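Local coordinates for protein diguanylate cyclase (Marinobacter aquaeolei VT8, PDB 3IGN) that probably catalyses, through this GGDEF domain, the condensation of two GTP molecules into cyclic di-GMP, the product bound here, at residues T14-R19 with H68-T73; D27-R32 with Q38-V43; I47-P52 with S161-V166. One frame throughout, in Å; residues are numbered along the deposited sequence.

Interaction 1: T14-R19 with H68-T73; sequences TGLLNR and HTADVT
Thr14 and Leu16 meet Ala70 through saturated carbon alone, and the flat groups belong to the helix: the His68 ring lies away from the contact, with CG2 of Val72 over one face, offset toward its rim, while the carbonyl of Thr69 is approached by OG1 and N of Thr73 from opposite faces of its plane. The hydroxyl bond, Thr73 OG1 to Thr69 O, is 2.8 Å long. Ala70 directs its methyl toward the 14-19 segment. Thr14 CB presses on Ala70 CB at 3.5 Å, closer than usual for two carbons, and Leu16 CD1 lies 3.8 Å from the same methyl. Threonine and leucine thus converge on a single alanine, whose small size lets the loop come close to helix 59-74. The sequence here belongs to the Asp-x-Leu-Thr-Gly-Leu-x-Asn-Arg motif familiar at the start of GGDEF domains, and Leu16 also touches Phe91, which ends the GGEEF signature. Thr14 OG1, placed by a chi1 of 66°, accepts from Leu16 N at 3.2 Å with a fairly straight N-H approach (161°), making an ST turn, and also bonds to Asp11. A valine at Thr14 would probably leave Leu16 N and Asp11 without that shared partner and the turn less firmly held. Arg74, just beyond the segment, bonds Thr14 O from the helix end.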
loop_
_atom_site.group_PDB
_atom_site.type_symbol
_atom_site.label_atom_id
_atom_site.label_comp_id
_atom_site.label_asym_id
_atom_site.label_seq_id
_atom_site.Cartn_x
_atom_site.Cartn_y
_atom_site.Cartn_z
ATOM N N THR A 14 3.731 -11.767 5.000
ATOM C CA THR A 14 4.485 -10.830 4.177
ATOM C C THR A 14 5.804 -10.314 4.747
ATOM O O THR A 14 6.693 -9.929 3.993
ATOM C CB THR A 14 3.625 -9.607 3.842
ATOM O OG1 THR A 14 3.357 -8.874 5.044
ATOM C CG2 THR A 14 2.307 -10.040 3.216
ATOM N N GLY A 15 5.931 -10.298 6.067
ATOM C CA GLY A 15 7.155 -9.800 6.673
ATOM C C GLY A 15 7.107 -8.295 6.893
ATOM O O GLY A 15 8.006 -7.715 7.508
ATOM N N LEU A 16 6.053 -7.664 6.386
ATOM C CA LEU A 16 5.875 -6.222 6.530
ATOM C C LEU A 16 5.365 -5.928 7.932
ATOM O O LEU A 16 5.047 -6.849 8.688
ATOM C CB LEU A 16 4.847 -5.718 5.515
ATOM C CG LEU A 16 5.095 -6.019 4.039
ATOM C CD1 LEU A 16 3.911 -5.533 3.219
ATOM C CD2 LEU A 16 6.382 -5.348 3.584
ATOM N N LEU A 17 5.281 -4.648 8.283
ATOM C CA LEU A 17 4.767 -4.265 9.589
ATOM C C LEU A 17 3.304 -4.685 9.636
ATOM O O LEU A 17 2.647 -4.735 8.599
ATOM C CB LEU A 17 4.863 -2.746 9.779
ATOM C CG LEU A 17 6.257 -2.175 10.041
ATOM C CD1 LEU A 17 6.209 -0.661 9.989
ATOM C CD2 LEU A 17 6.747 -2.655 11.396
ATOM N N ASN A 18 2.791 -5.007 10.820
ATOM C CA ASN A 18 1.388 -5.380 10.918
ATOM C C ASN A 18 0.577 -4.100 11.079
ATOM O O ASN A 18 1.135 -3.035 11.341
ATOM C CB ASN A 18 1.130 -6.334 12.095
ATOM C CG ASN A 18 1.669 -5.812 13.408
ATOM O OD1 ASN A 18 1.568 -4.622 13.707
ATOM N ND2 ASN A 18 2.228 -6.711 14.217
ATOM N N ARG A 19 -0.735 -4.201 10.906
ATOM C CA ARG A 19 -1.610 -3.036 11.006
ATOM C C ARG A 19 -1.382 -2.170 12.242
ATOM O O ARG A 19 -1.170 -0.959 12.133
ATOM C CB ARG A 19 -3.072 -3.476 10.963
ATOM C CG ARG A 19 -4.057 -2.329 11.043
ATOM C CD ARG A 19 -5.483 -2.833 10.967
ATOM N NE ARG A 19 -6.455 -1.764 11.178
ATOM C CZ ARG A 19 -7.460 -1.841 12.042
ATOM N NH1 ARG A 19 -7.621 -2.935 12.773
ATOM N NH2 ARG A 19 -8.307 -0.829 12.176
ATOM N N HIS A 68 4.115 -11.922 -3.098
ATOM C CA HIS A 68 4.834 -11.296 -4.198
ATOM C C HIS A 68 4.635 -9.787 -4.159
ATOM O O HIS A 68 5.567 -9.024 -4.409
ATOM C CB HIS A 68 4.351 -11.834 -5.543
ATOM C CG HIS A 68 5.095 -11.266 -6.713
ATOM N ND1 HIS A 68 6.440 -11.490 -6.918
ATOM C CD2 HIS A 68 4.689 -10.464 -7.725
ATOM C CE1 HIS A 68 6.830 -10.848 -8.005
ATOM N NE2 HIS A 68 5.786 -10.217 -8.514
ATOM N N THR A 69 3.410 -9.364 -3.859
ATOM C CA THR A 69 3.093 -7.943 -3.783
ATOM C C THR A 69 3.950 -7.283 -2.703
ATOM O O THR A 69 4.503 -6.198 -2.906
ATOM C CB THR A 69 1.605 -7.728 -3.448
ATOM O OG1 THR A 69 0.796 -8.352 -4.453
ATOM C CG2 THR A 69 1.278 -6.238 -3.402
ATOM N N ALA A 70 4.057 -7.945 -1.558
ATOM C CA ALA A 70 4.859 -7.428 -0.458
ATOM C C ALA A 70 6.326 -7.384 -0.868
ATOM O O ALA A 70 7.043 -6.441 -0.539
ATOM C CB ALA A 70 4.687 -8.303 0.777
ATOM N N ASP A 71 6.776 -8.413 -1.582
ATOM C CA ASP A 71 8.161 -8.460 -2.023
ATOM C C ASP A 71 8.454 -7.339 -3.007
ATOM O O ASP A 71 9.496 -6.692 -2.922
ATOM C CB ASP A 71 8.486 -9.816 -2.655
ATOM C CG ASP A 71 8.504 -10.938 -1.638
ATOM O OD1 ASP A 71 8.729 -10.653 -0.443
ATOM O OD2 ASP A 71 8.305 -12.106 -2.029
ATOM N N VAL A 72 7.535 -7.104 -3.935
ATOM C CA VAL A 72 7.714 -6.038 -4.911
ATOM C C VAL A 72 7.805 -4.708 -4.168
ATOM O O VAL A 72 8.639 -3.858 -4.488
ATOM C CB VAL A 72 6.536 -5.979 -5.905
ATOM C CG1 VAL A 72 6.630 -4.718 -6.746
ATOM C CG2 VAL A 72 6.558 -7.212 -6.810
ATOM N N THR A 73 6.949 -4.546 -3.165
ATOM C CA THR A 73 6.912 -3.320 -2.375
ATOM C C THR A 73 8.214 -3.147 -1.597
ATOM O O THR A 73 8.878 -2.116 -1.695
ATOM C CB THR A 73 5.740 -3.351 -1.380
ATOM O OG1 THR A 73 4.513 -3.533 -2.098
ATOM C CG2 THR A 73 5.675 -2.052 -0.577
#

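Interaction 2: D27-R32 with Q38-V43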
loop_
_atom_site.group_PDB
_atom_site.type_symbol
_atom_site.label_atom_id
_atom_site.label_comp_id
_atom_site.label_asym_id
_atom_site.label_seq_id
_atom_site.Cartn_x
_atom_site.Cartn_y
_atom_site.Cartn_z
ATOM N N ASP A 27 0.594 7.532 12.836
ATOM C CA ASP A 27 0.261 8.523 13.850
ATOM C C ASP A 27 1.504 9.337 14.218
ATOM O O ASP A 27 1.421 10.557 14.398
ATOM C CB ASP A 27 -0.323 7.825 15.087
ATOM C CG ASP A 27 -0.832 8.804 16.137
ATOM O OD1 ASP A 27 -1.173 9.954 15.788
ATOM O OD2 ASP A 27 -0.909 8.410 17.318
ATOM N N ALA A 28 2.654 8.673 14.310
ATOM C CA ALA A 28 3.896 9.367 14.651
ATOM C C ALA A 28 4.267 10.359 13.554
ATOM O O ALA A 28 4.681 11.491 13.841
ATOM C CB ALA A 28 5.022 8.365 14.856
ATOM N N GLU A 29 4.118 9.948 12.296
ATOM C CA GLU A 29 4.443 10.849 11.191
ATOM C C GLU A 29 3.462 12.024 11.146
ATOM O O GLU A 29 3.849 13.155 10.836
ATOM C CB GLU A 29 4.436 10.096 9.864
ATOM C CG GLU A 29 4.971 10.905 8.666
ATOM C CD GLU A 29 6.449 11.270 8.787
ATOM O OE1 GLU A 29 7.236 10.477 9.343
ATOM O OE2 GLU A 29 6.843 12.343 8.296
ATOM N N TYR A 30 2.197 11.756 11.464
ATOM C CA TYR A 30 1.167 12.795 11.491
ATOM C C TYR A 30 1.531 13.876 12.512
ATOM O O TYR A 30 1.455 15.070 12.217
ATOM C CB TYR A 30 -0.200 12.185 11.857
ATOM C CG TYR A 30 -1.291 13.207 12.064
ATOM C CD1 TYR A 30 -1.968 13.765 10.977
ATOM C CD2 TYR A 30 -1.616 13.656 13.341
ATOM C CE1 TYR A 30 -2.937 14.749 11.155
ATOM C CE2 TYR A 30 -2.583 14.646 13.533
ATOM C CZ TYR A 30 -3.233 15.189 12.432
ATOM O OH TYR A 30 -4.143 16.204 12.604
ATOM N N GLU A 31 1.924 13.466 13.715
ATOM C CA GLU A 31 2.296 14.438 14.748
ATOM C C GLU A 31 3.578 15.186 14.391
ATOM O O GLU A 31 3.741 16.353 14.762
ATOM C CB GLU A 31 2.450 13.754 16.114
ATOM C CG GLU A 31 1.134 13.348 16.757
ATOM C CD GLU A 31 0.208 14.534 17.021
ATOM O OE1 GLU A 31 0.702 15.680 17.158
ATOM O OE2 GLU A 31 -1.016 14.319 17.107
ATOM N N ARG A 32 4.483 14.529 13.670
ATOM C CA ARG A 32 5.723 15.168 13.248
ATOM C C ARG A 32 5.350 16.281 12.273
ATOM O O ARG A 32 5.890 17.385 12.340
ATOM C CB ARG A 32 6.652 14.163 12.567
ATOM C CG ARG A 32 8.041 14.714 12.220
ATOM C CD ARG A 32 8.976 13.587 11.763
ATOM N NE ARG A 32 10.263 14.086 11.276
ATOM C CZ ARG A 32 11.420 13.464 11.466
ATOM N NH1 ARG A 32 11.451 12.315 12.134
ATOM N NH2 ARG A 32 12.552 13.999 11.022
ATOM N N GLN A 38 6.541 19.185 7.271
ATOM C CA GLN A 38 7.267 18.573 6.166
ATOM C C GLN A 38 6.328 17.898 5.174
ATOM O O GLN A 38 5.241 17.466 5.539
ATOM C CB GLN A 38 8.249 17.518 6.695
ATOM C CG GLN A 38 7.613 16.155 7.071
ATOM C CD GLN A 38 6.911 16.155 8.432
ATOM O OE1 GLN A 38 7.012 17.118 9.203
ATOM N NE2 GLN A 38 6.202 15.060 8.733
ATOM N N ALA A 39 6.743 17.819 3.918
ATOM C CA ALA A 39 5.927 17.144 2.924
ATOM C C ALA A 39 5.941 15.676 3.339
ATOM O O ALA A 39 6.985 15.124 3.680
ATOM C CB ALA A 39 6.534 17.302 1.541
ATOM N N THR A 40 4.775 15.052 3.352
ATOM C CA THR A 40 4.700 13.651 3.719
ATOM C C THR A 40 3.419 13.120 3.101
ATOM O O THR A 40 2.400 13.802 3.081
ATOM C CB THR A 40 4.709 13.452 5.256
ATOM O OG1 THR A 40 4.824 12.053 5.551
ATOM C CG2 THR A 40 3.453 14.004 5.885
ATOM N N SER A 41 3.489 11.909 2.574
ATOM C CA SER A 41 2.341 11.314 1.914
ATOM C C SER A 41 2.093 9.903 2.407
ATOM O O SER A 41 2.986 9.246 2.941
ATOM C CB SER A 41 2.576 11.285 0.404
ATOM O OG SER A 41 2.752 12.596 -0.119
ATOM N N LEU A 42 0.866 9.449 2.197
ATOM C CA LEU A 42 0.441 8.123 2.584
ATOM C C LEU A 42 -0.121 7.414 1.358
ATOM O O LEU A 42 -0.811 8.025 0.538
ATOM C CB LEU A 42 -0.651 8.240 3.636
ATOM C CG LEU A 42 -1.046 6.974 4.388
ATOM C CD1 LEU A 42 0.087 6.593 5.329
ATOM C CD2 LEU A 42 -2.329 7.225 5.167
ATOM N N VAL A 43 0.175 6.124 1.241
ATOM C CA VAL A 43 -0.326 5.316 0.142
ATOM C C VAL A 43 -1.134 4.169 0.735
ATOM O O VAL A 43 -0.791 3.636 1.785
ATOM C CB VAL A 43 0.821 4.710 -0.694
ATOM C CG1 VAL A 43 0.246 3.877 -1.850
ATOM C CG2 VAL A 43 1.721 5.812 -1.222
#
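Helix 19-36 and strand 40-47 run in roughly opposite senses on the two sides of a short turn, with the CA atoms of Glu29 and Thr40 8.0 Å apart, a gap bridged by side chains. Glu29 and Gln38 carry the contact. The glutamate leaves the helix with CG opposite its backbone N (chi1 -171°), then bends at chi2, which brings the carboxylate across to Gln38 and Thr40. There OE2 receives Gln38 NE2 at 2.8 Å, a bond that is short yet weak because the N-H points well off line (128°); the carboxylate and amide planes stand almost perpendicular. Thr40 OG1 donates a second weak bond to Glu29 OE2 at 3.4 Å, while lying 3.3 Å from Glu29 CG. The aliphatic part of Arg32 passes across the Gln38 amide, its CG 4.0 Å from NE2. This is the tight connection from the first long helix of the GGDEF domain into its central sheet, where Ile94 and Pro96 also touch Glu29; the Thr40 side chain lies about 7 Å from that of Thr98, a residue of the cyclic di-GMP site. With NE2 turned to the carboxylate, Gln38 OE1 faces Arg32 O, acceptor to acceptor, so the polar part of this join rests on one carboxylate oxygen that two weak donors share.

Interaction 3: I47-P52 with S161-V166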
loop_
_atom_site.group_PDB
_atom_site.type_symbol
_atom_site.label_atom_id
_atom_site.label_comp_id
_atom_site.label_asym_id
_atom_site.label_seq_id
_atom_site.Cartn_x
_atom_site.Cartn_y
_atom_site.Cartn_z
ATOM N N ILE A 47 -4.903 -5.300 -3.976
ATOM C CA ILE A 47 -4.665 -6.164 -5.119
ATOM C C ILE A 47 -6.010 -6.209 -5.841
ATOM O O ILE A 47 -7.036 -6.446 -5.217
ATOM C CB ILE A 47 -4.285 -7.576 -4.657
ATOM C CG1 ILE A 47 -2.900 -7.541 -4.000
ATOM C CG2 ILE A 47 -4.324 -8.540 -5.835
ATOM C CD1 ILE A 47 -2.700 -8.610 -2.941
ATOM N N ASP A 48 -6.008 -5.966 -7.146
ATOM C CA ASP A 48 -7.247 -5.984 -7.922
ATOM C C ASP A 48 -7.822 -7.386 -8.076
ATOM O O ASP A 48 -7.078 -8.360 -8.177
ATOM C CB ASP A 48 -7.017 -5.398 -9.319
ATOM C CG ASP A 48 -6.763 -3.907 -9.294
ATOM O OD1 ASP A 48 -7.458 -3.211 -8.533
ATOM O OD2 ASP A 48 -5.888 -3.435 -10.045
ATOM N N HIS A 49 -9.151 -7.476 -8.085
ATOM C CA HIS A 49 -9.848 -8.751 -8.260
ATOM C C HIS A 49 -9.311 -9.880 -7.383
ATOM O O HIS A 49 -9.226 -11.026 -7.830
ATOM C CB HIS A 49 -9.744 -9.177 -9.725
ATOM C CG HIS A 49 -10.092 -8.091 -10.691
ATOM N ND1 HIS A 49 -11.352 -7.539 -10.766
ATOM C CD2 HIS A 49 -9.341 -7.440 -11.611
ATOM C CE1 HIS A 49 -11.363 -6.595 -11.689
ATOM N NE2 HIS A 49 -10.155 -6.515 -12.218
ATOM N N PHE A 50 -8.967 -9.575 -6.136
ATOM C CA PHE A 50 -8.417 -10.600 -5.258
ATOM C C PHE A 50 -9.338 -11.787 -5.004
ATOM O O PHE A 50 -8.922 -12.936 -5.162
ATOM C CB PHE A 50 -7.983 -9.995 -3.923
ATOM C CG PHE A 50 -7.123 -10.915 -3.111
ATOM C CD1 PHE A 50 -5.876 -11.312 -3.583
ATOM C CD2 PHE A 50 -7.577 -11.429 -1.903
ATOM C CE1 PHE A 50 -5.096 -12.211 -2.866
ATOM C CE2 PHE A 50 -6.802 -12.332 -1.177
ATOM C CZ PHE A 50 -5.563 -12.724 -1.659
ATOM N N LYS A 51 -10.577 -11.520 -4.598
ATOM C CA LYS A 51 -11.535 -12.593 -4.334
ATOM C C LYS A 51 -11.608 -13.489 -5.576
ATOM O O LYS A 51 -11.466 -14.706 -5.480
ATOM C CB LYS A 51 -12.908 -12.002 -3.999
ATOM C CG LYS A 51 -13.513 -12.506 -2.697
ATOM C CD LYS A 51 -14.670 -13.442 -2.961
ATOM C CE LYS A 51 -15.126 -14.128 -1.687
ATOM N NZ LYS A 51 -15.775 -15.435 -1.998
ATOM N N PRO A 52 -11.837 -12.897 -6.761
ATOM C CA PRO A 52 -11.903 -13.700 -7.986
ATOM C C PRO A 52 -10.643 -14.551 -8.180
ATOM O O PRO A 52 -10.726 -15.723 -8.552
ATOM C CB PRO A 52 -12.068 -12.642 -9.067
ATOM C CG PRO A 52 -12.979 -11.666 -8.398
ATOM C CD PRO A 52 -12.342 -11.534 -7.015
ATOM N N SER A 161 -12.506 3.811 -11.023
ATOM C CA SER A 161 -12.087 4.493 -12.242
ATOM C C SER A 161 -11.404 3.618 -13.296
ATOM O O SER A 161 -10.944 4.130 -14.317
ATOM C CB SER A 161 -11.152 5.647 -11.878
ATOM O OG SER A 161 -11.006 6.540 -12.961
ATOM N N GLY A 162 -11.323 2.316 -13.054
ATOM C CA GLY A 162 -10.702 1.440 -14.032
ATOM C C GLY A 162 -9.689 0.447 -13.491
ATOM O O GLY A 162 -9.346 -0.513 -14.177
ATOM N N ARG A 163 -9.211 0.670 -12.269
ATOM C CA ARG A 163 -8.222 -0.211 -11.642
ATOM C C ARG A 163 -6.860 -0.138 -12.331
ATOM O O ARG A 163 -6.696 0.578 -13.316
ATOM C CB ARG A 163 -8.734 -1.653 -11.622
ATOM C CG ARG A 163 -9.835 -1.884 -10.592
ATOM C CD ARG A 163 -10.418 -3.282 -10.691
ATOM N NE ARG A 163 -11.067 -3.688 -9.446
ATOM C CZ ARG A 163 -12.380 -3.716 -9.242
ATOM N NH1 ARG A 163 -13.222 -3.360 -10.206
ATOM N NH2 ARG A 163 -12.852 -4.096 -8.061
ATOM N N ASN A 164 -5.885 -0.881 -11.811
ATOM C CA ASN A 164 -4.521 -0.878 -12.354
ATOM C C ASN A 164 -4.083 0.555 -12.599
ATOM O O ASN A 164 -3.593 0.912 -13.675
ATOM C CB ASN A 164 -4.442 -1.690 -13.653
ATOM C CG ASN A 164 -3.022 -1.827 -14.165
ATOM O OD1 ASN A 164 -2.066 -1.804 -13.385
ATOM N ND2 ASN A 164 -2.875 -1.986 -15.479
ATOM N N LYS A 165 -4.245 1.375 -11.567
ATOM C CA LYS A 165 -3.922 2.788 -11.663
ATOM C C LYS A 165 -3.651 3.412 -10.306
ATOM O O LYS A 165 -3.968 2.837 -9.265
ATOM C CB LYS A 165 -5.092 3.526 -12.302
ATOM C CG LYS A 165 -6.431 3.134 -11.664
ATOM C CD LYS A 165 -7.542 4.111 -11.991
ATOM C CE LYS A 165 -7.484 4.555 -13.427
ATOM N NZ LYS A 165 -7.887 5.982 -13.512
ATOM N N VAL A 166 -3.081 4.612 -10.349
ATOM C CA VAL A 166 -2.755 5.375 -9.152
ATOM C C VAL A 166 -3.590 6.643 -9.164
ATOM O O VAL A 166 -3.622 7.355 -10.170
ATOM C CB VAL A 166 -1.285 5.837 -9.148
ATOM C CG1 VAL A 166 -0.934 6.451 -7.797
ATOM C CG2 VAL A 166 -0.378 4.708 -9.490
HETATM O O HOH W 1 -11.689 -6.358 -6.411
#
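Arg163 and Asp48 lie alongside one another, pointing opposite ways, and His49 lies across the far part of the arginine chain. Because Arg163 is extended from CG to NE, its methylenes run along the carboxylate: Asp48 OD1 is 3.4 Å from Arg163 CG, whereas the ion pair to Arg163 NE is long, 3.8 Å, with the two planes 82° apart. The His49 ring is turned only 30° from the guanidinium and overlaps it obliquely, CE1 over one face and offset toward the rim; His49 NE2 also touches Arg163 CD at 3.6 Å. A water bonds weakly to both His49 N and Arg163 NH2. The arrangement joins the link between strand 40-47 and helix 50-57, where His49 takes the N-cap position, to the Gly-Arg-Asn turn characteristic of the C-terminal part of GGDEF domains, where Gly162 closes helix 144-160 in a Schellman motif. Beyond Arg163, the chain turns so that Asn164 N donates to Asp48 OD2 at 3.1 Å, meeting it on the syn side, 30° out of the carboxylate plane. Thr129 bonds the same oxygen and Ser131 bonds OD1, which fixes the rotation of this buried carboxylate. The Asn164 amide in turn is bonded by Glu115 and Arg111 of helix 100-115.

From the N terminus, the loop at 14-19 opens a span of some fifty residues, which interaction 1 closes when helix 59-74 returns against it. Within that span lies interaction 2, a short local closure that folds strand 40-47 back along helix 19-36. Interaction 3 starts beyond interaction 2, at 47-52, while interaction 1 is still open, and closes only at 161-166, so interactions 1 and 3 cross along the chain whereas 2 and 3 follow in series. The crossing pair also touch in space, Thr69 OG1 lying 3.8 Å from Ile47 CG1. The three contacts together tie the opening loop, helix 19-36, the helices after strand 40-47 and the C-terminal turn to one sheet.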